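Local coordinates for putative enoyl-CoA hydratase (Streptomyces coelicolor A3, PDB 3G64), which probably acts on acyl-CoA thioesters, as an enoyl-CoA hydratase or related enzyme of the crotonase family, at the interface of chains A and B. Residues are numbered along the deposited sequence; one frame, centred on the assembly and turned at random. Chains: chain A/B, Putative enoyl-CoA hydratase.

The interface of chains A and B. Residues chain A 259, 262-263, 266; chain B 80, 84-85, 88.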
# COMPACT_ATOMS: atom_id res chain seq x y z
N TYR A 259 -15.50 27.16 -1.71
CA TYR A 259 -14.37 27.65 -0.95
C TYR A 259 -14.66 29.06 -0.42
O TYR A 259 -14.36 29.35 0.73
CB TYR A 259 -13.16 27.72 -1.85
CG TYR A 259 -11.86 28.16 -1.23
CD1 TYR A 259 -11.28 27.46 -0.17
CD2 TYR A 259 -11.16 29.25 -1.76
CE1 TYR A 259 -10.06 27.83 0.35
CE2 TYR A 259 -9.92 29.63 -1.26
CZ TYR A 259 -9.38 28.92 -0.21
OH TYR A 259 -8.16 29.31 0.28
N PHE A 262 -17.09 28.83 2.38
CA PHE A 262 -16.53 28.39 3.65
C PHE A 262 -16.06 29.60 4.46
O PHE A 262 -16.30 29.69 5.66
CB PHE A 262 -15.33 27.45 3.52
CG PHE A 262 -14.50 27.43 4.77
CD1 PHE A 262 -14.95 26.76 5.91
CD2 PHE A 262 -13.32 28.16 4.86
CE1 PHE A 262 -14.21 26.75 7.07
CE2 PHE A 262 -12.57 28.16 6.02
CZ PHE A 262 -13.02 27.47 7.13
N HIS A 263 -15.35 30.50 3.80
CA HIS A 263 -14.77 31.65 4.47
C HIS A 263 -15.84 32.67 4.92
O HIS A 263 -15.75 33.22 6.02
CB HIS A 263 -13.74 32.32 3.57
CG HIS A 263 -13.00 33.43 4.25
ND1 HIS A 263 -13.33 34.76 4.08
CD2 HIS A 263 -11.98 33.41 5.14
CE1 HIS A 263 -12.54 35.50 4.82
NE2 HIS A 263 -11.71 34.71 5.48
N PHE A 266 -17.52 31.06 7.88
CA PHE A 266 -16.62 31.08 9.01
C PHE A 266 -16.65 32.47 9.65
O PHE A 266 -16.82 32.59 10.87
CB PHE A 266 -15.19 30.76 8.57
CG PHE A 266 -14.21 30.79 9.70
CD1 PHE A 266 -14.12 29.72 10.59
CD2 PHE A 266 -13.37 31.88 9.89
CE1 PHE A 266 -13.22 29.74 11.63
CE2 PHE A 266 -12.46 31.91 10.94
CZ PHE A 266 -12.38 30.83 11.80
N VAL B 80 -6.64 30.74 8.64
CA VAL B 80 -7.90 31.02 7.95
C VAL B 80 -8.00 32.45 7.42
O VAL B 80 -8.58 32.68 6.36
CB VAL B 80 -9.14 30.70 8.81
CG1 VAL B 80 -10.41 31.07 8.05
CG2 VAL B 80 -9.16 29.24 9.19
N ILE B 84 -6.43 31.74 3.70
CA ILE B 84 -7.71 31.56 3.00
C ILE B 84 -8.29 32.90 2.57
O ILE B 84 -8.59 33.10 1.39
CB ILE B 84 -8.71 30.71 3.81
CG1 ILE B 84 -8.18 29.29 3.95
CG2 ILE B 84 -10.07 30.70 3.14
CD1 ILE B 84 -9.19 28.31 4.55
N GLY B 85 -8.42 33.82 3.53
CA GLY B 85 -8.88 35.16 3.23
C GLY B 85 -8.13 35.79 2.07
O GLY B 85 -8.74 36.27 1.12
N LEU B 88 -8.67 34.42 -1.64
CA LEU B 88 -9.96 34.73 -2.25
C LEU B 88 -9.92 35.93 -3.18
O LEU B 88 -10.83 36.12 -3.98
CB LEU B 88 -11.03 34.93 -1.18
CG LEU B 88 -11.39 33.68 -0.39
CD1 LEU B 88 -12.31 34.05 0.76
CD2 LEU B 88 -12.04 32.67 -1.33
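From A:Tyr259 to A:Phe266 the C-terminal helix 257-267 of chain A crosses the course of chain B from B:Val80 to B:Leu88, that is, helix 80-87 and the residue just after it, at about 135°, antiparallel in sense but strongly tilted. The pairing is a worked example of how aromatic side chains from one subunit receive aliphatic ones from the next in a trimeric assembly. At one end, B:Val80 and A:Phe266 approach from opposite directions. Methyl CG1 of the valine lies over the phenyl face, 4.0 Å from the ring centroid, a CH-pi contact; chi1 of 178° sends this branch, rather than CG2, to the ring. B:Ile84 reaches two aromatic residues with separate branches. Its terminal CD1 meets A:Phe262 CE2 at 3.7 Å, the two side chains crossing at about a right angle, while CG2 lies 3.9 Å from A:Tyr259 CZ. B:Leu88 likewise divides its methyls: CD2 rests 3.6 Å from A:Tyr259 CD2, whereas CD1 packs against A:His263, 3.5 Å from imidazole ND1. The histidine presents both its ring and CB to this leucine methyl. With CG anti to the backbone N (chi1 -174°), it extends toward chain B and slides past B:Ile84 in the opposite direction. At B:Gly85 the backbone itself supplies the surface, with CA 3.6 Å from A:His263 NE2. In the crotonase family the segment containing helix 80-87 follows an oxyanion-hole region, so this contact may help steady the active-site neighbourhood of chain B. At the tyrosine's far end, phenol oxygen OH of A:Tyr259 sits 3.6 Å from CA of B:Ile84.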